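Local coordinates for condensin complex subunit 3 (Schizosaccharomyces pombe, PDB 5OQR), which serves as a regulatory subunit of the condensin complex, which is required to convert interphase chromatin into mitotic-like condensed chromosomes, at residues A[9-14]-A[55-60]; A[42-47]-A[97-102]. All blocks are in the same frame, centred on the assembly; numbering follows the deposited sequence.

In the fold
Both contacts lie in the N-terminal part of a long, curved all-helical HEAT-repeat solenoid, far from the centre of the chain: about 45 Å for the centre of contact 1 and about 42 Å for that of contact 2. Their own centres are 15 Å apart. Along the chain their segments alternate, each contact pairing a loop with a later helix. They meet directly: Val57 CG1 of helix 52-69 lies 3.7 Å from Ile44 CD1 of the loop 42-47, and Leu58 CD2 lies 3.9 Å from Gln102 CG of helix 94-108. Residues of both contacts also pack against a chain of another protein, which places this part of the solenoid at a subunit interface.

Contact 1. Residues A[9-14]-A[55-60]; sequences SSQTSI and DRVLRF
Arg56 reaches from helix 52-69 across the loop 9-14, while Phe60, one turn further on, packs against Ser10 in the same loop. The helix segment belongs to the first HEAT repeat, and the contact joins the linker between helices 3-9 and 17-24 to it. The arginine chain is extended from CG to NE, with chi2 at -155° carrying CD on to 3.4 Å from both Gln11 O and Thr12 O. Its NH1 donates a weak hydrogen bond of 3.1 Å to Gln11 O, the N-H...O angle being only 130°. Thr12 O sits over one face of the guanidinium, 3.2 Å above its plane and shifted toward the rim; its approach to NE is too poorly angled for a hydrogen bond. Ile14 crosses the arginine chain at about a right angle, its CD1 3.6 Å from Arg56 CG. An alanine in place of Arg56 would probably leave Gln11 O without this donor and open a gap beside Ile14 CD1 where Arg56 CG and CD had packed. Val57 CG2 rests 3.9 Å from Gln11 CA and also reaches Ser10 OG. The CB of Gln11 points away from the helix, and OE1 is hydrogen-bonded to the backbone of a chain of another protein. With CG anti to the backbone N (chi1 166°), Phe60 sets CG beside Ser10 CB, 3.7 Å away; the ring also meets His17 edge-to-face. Ser10 OG, hydrogen-bonded to Ile7 O, lies 3.6 Å from Phe60 CD1.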
loop_
_atom_site.group_PDB
_atom_site.type_symbol
_atom_site.label_atom_id
_atom_site.label_comp_id
_atom_site.label_asym_id
_atom_site.label_seq_id
_atom_site.Cartn_x
_atom_site.Cartn_y
_atom_site.Cartn_z
ATOM N N SER A 9 -23.615 -37.903 -24.146
ATOM C CA SER A 9 -23.434 -37.161 -25.389
ATOM C C SER A 9 -23.261 -35.668 -25.145
ATOM O O SER A 9 -22.555 -35.000 -25.910
ATOM C CB SER A 9 -24.618 -37.407 -26.322
ATOM O OG SER A 9 -25.846 -37.157 -25.662
ATOM N N SER A 10 -23.885 -35.125 -24.095
ATOM C CA SER A 10 -23.631 -33.742 -23.704
ATOM C C SER A 10 -22.193 -33.530 -23.254
ATOM O O SER A 10 -21.802 -32.392 -22.978
ATOM C CB SER A 10 -24.584 -33.330 -22.578
ATOM O OG SER A 10 -24.088 -33.743 -21.316
ATOM N N GLN A 11 -21.409 -34.603 -23.179
ATOM C CA GLN A 11 -20.038 -34.523 -22.697
ATOM C C GLN A 11 -19.183 -33.604 -23.563
ATOM O O GLN A 11 -18.349 -32.852 -23.046
ATOM C CB GLN A 11 -19.462 -35.938 -22.665
ATOM C CG GLN A 11 -18.265 -36.115 -21.781
ATOM C CD GLN A 11 -17.781 -37.557 -21.716
ATOM O OE1 GLN A 11 -16.585 -37.804 -21.603
ATOM N NE2 GLN A 11 -18.704 -38.512 -21.779
ATOM N N THR A 12 -19.377 -33.645 -24.881
ATOM C CA THR A 12 -18.427 -33.016 -25.793
ATOM C C THR A 12 -18.673 -31.518 -25.939
ATOM O O THR A 12 -17.731 -30.721 -25.882
ATOM C CB THR A 12 -18.489 -33.699 -27.164
ATOM O OG1 THR A 12 -19.818 -33.612 -27.691
ATOM C CG2 THR A 12 -18.080 -35.164 -27.050
ATOM N N SER A 13 -19.926 -31.112 -26.133
ATOM C CA SER A 13 -20.237 -29.741 -26.515
ATOM C C SER A 13 -21.374 -29.185 -25.669
ATOM O O SER A 13 -22.022 -29.895 -24.896
ATOM C CB SER A 13 -20.613 -29.654 -28.000
ATOM O OG SER A 13 -21.914 -30.166 -28.226
ATOM N N ILE A 14 -21.600 -27.883 -25.834
ATOM C CA ILE A 14 -22.715 -27.195 -25.199
ATOM C C ILE A 14 -23.811 -26.839 -26.196
ATOM O O ILE A 14 -24.953 -26.594 -25.773
ATOM C CB ILE A 14 -22.245 -25.918 -24.466
ATOM C CG1 ILE A 14 -20.907 -26.141 -23.746
ATOM C CG2 ILE A 14 -23.316 -25.449 -23.481
ATOM C CD1 ILE A 14 -20.979 -27.046 -22.539
ATOM N N ASP A 55 -17.974 -30.573 -16.020
ATOM C CA ASP A 55 -18.685 -29.303 -15.957
ATOM C C ASP A 55 -19.699 -29.186 -17.089
ATOM O O ASP A 55 -20.823 -28.720 -16.876
ATOM C CB ASP A 55 -17.688 -28.146 -15.992
ATOM C CG ASP A 55 -16.717 -28.179 -14.825
ATOM O OD1 ASP A 55 -17.084 -27.698 -13.732
ATOM O OD2 ASP A 55 -15.590 -28.686 -14.999
ATOM N N ARG A 56 -19.328 -29.615 -18.298
ATOM C CA ARG A 56 -20.284 -29.618 -19.402
ATOM C C ARG A 56 -21.502 -30.463 -19.057
ATOM O O ARG A 56 -22.644 -29.996 -19.148
ATOM C CB ARG A 56 -19.625 -30.142 -20.679
ATOM C CG ARG A 56 -18.523 -29.264 -21.232
ATOM C CD ARG A 56 -18.362 -29.488 -22.725
ATOM N NE ARG A 56 -17.056 -29.055 -23.210
ATOM C CZ ARG A 56 -15.937 -29.763 -23.082
ATOM N NH1 ARG A 56 -15.955 -30.944 -22.475
ATOM N NH2 ARG A 56 -14.795 -29.287 -23.557
ATOM N N VAL A 57 -21.276 -31.718 -18.664
ATOM C CA VAL A 57 -22.377 -32.586 -18.257
ATOM C C VAL A 57 -23.203 -31.901 -17.177
ATOM O O VAL A 57 -24.436 -31.846 -17.249
ATOM C CB VAL A 57 -21.838 -33.944 -17.772
ATOM C CG1 VAL A 57 -22.978 -34.837 -17.298
ATOM C CG2 VAL A 57 -21.055 -34.631 -18.883
ATOM N N LEU A 58 -22.529 -31.368 -16.159
ATOM C CA LEU A 58 -23.240 -30.692 -15.083
ATOM C C LEU A 58 -23.939 -29.436 -15.585
ATOM O O LEU A 58 -25.013 -29.085 -15.084
ATOM C CB LEU A 58 -22.267 -30.361 -13.950
ATOM C CG LEU A 58 -22.833 -29.837 -12.627
ATOM C CD1 LEU A 58 -24.175 -30.469 -12.274
ATOM C CD2 LEU A 58 -21.823 -30.080 -11.514
ATOM N N ARG A 59 -23.354 -28.751 -16.570
ATOM C CA ARG A 59 -24.046 -27.630 -17.197
ATOM C C ARG A 59 -25.306 -28.098 -17.911
ATOM O O ARG A 59 -26.349 -27.438 -17.845
ATOM C CB ARG A 59 -23.112 -26.917 -18.175
ATOM C CG ARG A 59 -22.047 -26.059 -17.515
ATOM C CD ARG A 59 -22.627 -24.780 -16.944
ATOM N NE ARG A 59 -21.590 -23.936 -16.358
ATOM C CZ ARG A 59 -20.740 -23.196 -17.061
ATOM N NH1 ARG A 59 -20.792 -23.194 -18.388
ATOM N NH2 ARG A 59 -19.829 -22.460 -16.440
ATOM N N PHE A 60 -25.231 -29.238 -18.600
ATOM C CA PHE A 60 -26.403 -29.759 -19.295
ATOM C C PHE A 60 -27.536 -30.054 -18.324
ATOM O O PHE A 60 -28.709 -29.807 -18.630
ATOM C CB PHE A 60 -26.037 -31.022 -20.075
ATOM C CG PHE A 60 -27.228 -31.810 -20.540
ATOM C CD1 PHE A 60 -27.395 -33.130 -20.156
ATOM C CD2 PHE A 60 -28.188 -31.227 -21.347
ATOM C CE1 PHE A 60 -28.491 -33.854 -20.577
ATOM C CE2 PHE A 60 -29.287 -31.947 -21.771
ATOM C CZ PHE A 60 -29.439 -33.260 -21.385
#

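Contact 2. Residues A[42-47]-A[97-102]; sequences NIILTV and RYRCCQ
The side chains of Arg99 and Leu45 lie alongside each other and run in opposing directions, with Leu45 CD2 3.6 Å from Arg99 CB. This buried contact sets the loop between helices 33-42 and 52-69 against helix 94-108, whose segment 97-102 belongs to the second HEAT repeat. Of the residues involved, Arg99 buries most, followed by Leu45 and Val47. The arginine chain bends at chi2 (-65°), bringing CD around to 3.4 Å from Ile44 O. From there NE donates a 3.1 Å hydrogen bond to Val47 O. The bond is fairly straight, at 164°, with the acceptor in the guanidinium plane but the donor 36° out of the carbonyl plane. Val47 crosses the arginine at about a right angle, and its CG2 approaches NE and NH2 alike. A second bond in the guanidinium plane runs from NH1 to Gln102 OE1 on the same helix, this one on a lone pair of the amide oxygen. With NH2 weakly bonded to Lys48 O, all three guanidinium nitrogens have acceptors, and the two in-plane bonds are likely to restrict rotation of the group. Tyr98 CE2 lies over one guanidinium face, offset toward its rim. On the apolar side, Leu45 CD1 touches Cys100 SG at 4.1 Å.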
loop_
_atom_site.group_PDB
_atom_site.type_symbol
_atom_site.label_atom_id
_atom_site.label_comp_id
_atom_site.label_asym_id
_atom_site.label_seq_id
_atom_site.Cartn_x
_atom_site.Cartn_y
_atom_site.Cartn_z
ATOM N N ASN A 42 -23.333 -40.160 -10.010
ATOM C CA ASN A 42 -22.390 -41.052 -9.349
ATOM C C ASN A 42 -21.107 -41.189 -10.156
ATOM O O ASN A 42 -20.035 -41.418 -9.589
ATOM C CB ASN A 42 -23.029 -42.424 -9.131
ATOM C CG ASN A 42 -24.251 -42.363 -8.236
ATOM O OD1 ASN A 42 -24.351 -41.504 -7.361
ATOM N ND2 ASN A 42 -25.190 -43.276 -8.454
ATOM N N ILE A 43 -21.198 -41.048 -11.483
ATOM C CA ILE A 43 -20.016 -41.063 -12.340
ATOM C C ILE A 43 -19.387 -39.682 -12.467
ATOM O O ILE A 43 -18.267 -39.564 -12.988
ATOM C CB ILE A 43 -20.397 -41.664 -13.711
ATOM C CG1 ILE A 43 -20.485 -43.191 -13.573
ATOM C CG2 ILE A 43 -19.411 -41.246 -14.814
ATOM C CD1 ILE A 43 -20.723 -43.941 -14.856
ATOM N N ILE A 44 -20.061 -38.632 -11.995
ATOM C CA ILE A 44 -19.426 -37.322 -11.909
ATOM C C ILE A 44 -18.614 -37.184 -10.629
ATOM O O ILE A 44 -17.702 -36.349 -10.569
ATOM C CB ILE A 44 -20.492 -36.220 -12.033
ATOM C CG1 ILE A 44 -20.793 -35.968 -13.512
ATOM C CG2 ILE A 44 -20.044 -34.918 -11.360
ATOM C CD1 ILE A 44 -22.061 -35.201 -13.765
ATOM N N LEU A 45 -18.910 -37.984 -9.603
ATOM C CA LEU A 45 -18.124 -37.945 -8.377
ATOM C C LEU A 45 -16.767 -38.615 -8.539
ATOM O O LEU A 45 -15.854 -38.332 -7.755
ATOM C CB LEU A 45 -18.892 -38.618 -7.237
ATOM C CG LEU A 45 -20.340 -38.175 -7.018
ATOM C CD1 LEU A 45 -20.855 -38.718 -5.693
ATOM C CD2 LEU A 45 -20.482 -36.662 -7.064
ATOM N N THR A 46 -16.611 -39.493 -9.531
ATOM C CA THR A 46 -15.347 -40.197 -9.716
ATOM C C THR A 46 -14.332 -39.363 -10.485
ATOM O O THR A 46 -13.127 -39.489 -10.245
ATOM C CB THR A 46 -15.572 -41.530 -10.437
ATOM O OG1 THR A 46 -14.310 -42.160 -10.697
ATOM C CG2 THR A 46 -16.315 -41.336 -11.752
ATOM N N VAL A 47 -14.790 -38.516 -11.408
ATOM C CA VAL A 47 -13.876 -37.694 -12.190
ATOM C C VAL A 47 -13.224 -36.654 -11.292
ATOM O O VAL A 47 -13.900 -35.958 -10.523
ATOM C CB VAL A 47 -14.611 -37.029 -13.366
ATOM C CG1 VAL A 47 -14.937 -38.054 -14.434
ATOM C CG2 VAL A 47 -15.878 -36.316 -12.896
ATOM N N ARG A 97 -16.196 -35.083 -2.330
ATOM C CA ARG A 97 -16.678 -33.943 -1.559
ATOM C C ARG A 97 -16.786 -32.698 -2.429
ATOM O O ARG A 97 -17.750 -31.932 -2.314
ATOM C CB ARG A 97 -15.749 -33.683 -0.376
ATOM C CG ARG A 97 -16.218 -34.279 0.939
ATOM C CD ARG A 97 -15.214 -33.993 2.041
ATOM N NE ARG A 97 -13.883 -34.476 1.685
ATOM C CZ ARG A 97 -12.762 -34.111 2.298
ATOM N NH1 ARG A 97 -12.804 -33.248 3.304
ATOM N NH2 ARG A 97 -11.600 -34.606 1.900
ATOM N N TYR A 98 -15.801 -32.477 -3.302
ATOM C CA TYR A 98 -15.808 -31.287 -4.146
ATOM C C TYR A 98 -16.917 -31.354 -5.187
ATOM O O TYR A 98 -17.599 -30.354 -5.438
ATOM C CB TYR A 98 -14.441 -31.120 -4.811
ATOM C CG TYR A 98 -14.466 -30.390 -6.132
ATOM C CD1 TYR A 98 -14.588 -29.010 -6.183
ATOM C CD2 TYR A 98 -14.349 -31.081 -7.329
ATOM C CE1 TYR A 98 -14.604 -28.339 -7.390
ATOM C CE2 TYR A 98 -14.365 -30.420 -8.542
ATOM C CZ TYR A 98 -14.492 -29.048 -8.565
ATOM O OH TYR A 98 -14.507 -28.384 -9.770
ATOM N N ARG A 99 -17.120 -32.522 -5.799
ATOM C CA ARG A 99 -18.215 -32.667 -6.753
ATOM C C ARG A 99 -19.565 -32.528 -6.061
ATOM O O ARG A 99 -20.462 -31.849 -6.572
ATOM C CB ARG A 99 -18.116 -34.014 -7.471
ATOM C CG ARG A 99 -16.877 -34.173 -8.346
ATOM C CD ARG A 99 -16.877 -33.201 -9.515
ATOM N NE ARG A 99 -15.721 -33.395 -10.386
ATOM C CZ ARG A 99 -15.369 -32.562 -11.361
ATOM N NH1 ARG A 99 -16.079 -31.466 -11.597
ATOM N NH2 ARG A 99 -14.301 -32.824 -12.100
ATOM N N CYS A 100 -19.729 -33.160 -4.898
ATOM C CA CYS A 100 -20.983 -33.036 -4.162
ATOM C C CYS A 100 -21.316 -31.573 -3.897
ATOM O O CYS A 100 -22.427 -31.115 -4.188
ATOM C CB CYS A 100 -20.900 -33.817 -2.850
ATOM S SG CYS A 100 -21.188 -35.594 -3.019
ATOM N N CYS A 101 -20.361 -30.823 -3.344
ATOM C CA CYS A 101 -20.580 -29.397 -3.133
ATOM C C CYS A 101 -20.792 -28.677 -4.457
ATOM O O CYS A 101 -21.642 -27.784 -4.560
ATOM C CB CYS A 101 -19.398 -28.792 -2.378
ATOM S SG CYS A 101 -19.239 -29.365 -0.674
ATOM N N GLN A 102 -20.027 -29.050 -5.483
ATOM C CA GLN A 102 -20.197 -28.447 -6.801
ATOM C C GLN A 102 -21.617 -28.651 -7.312
ATOM O O GLN A 102 -22.271 -27.704 -7.764
ATOM C CB GLN A 102 -19.182 -29.039 -7.777
ATOM C CG GLN A 102 -19.226 -28.440 -9.173
ATOM C CD GLN A 102 -18.290 -29.142 -10.133
ATOM O OE1 GLN A 102 -18.066 -30.347 -10.028
ATOM N NE2 GLN A 102 -17.734 -28.391 -11.075
#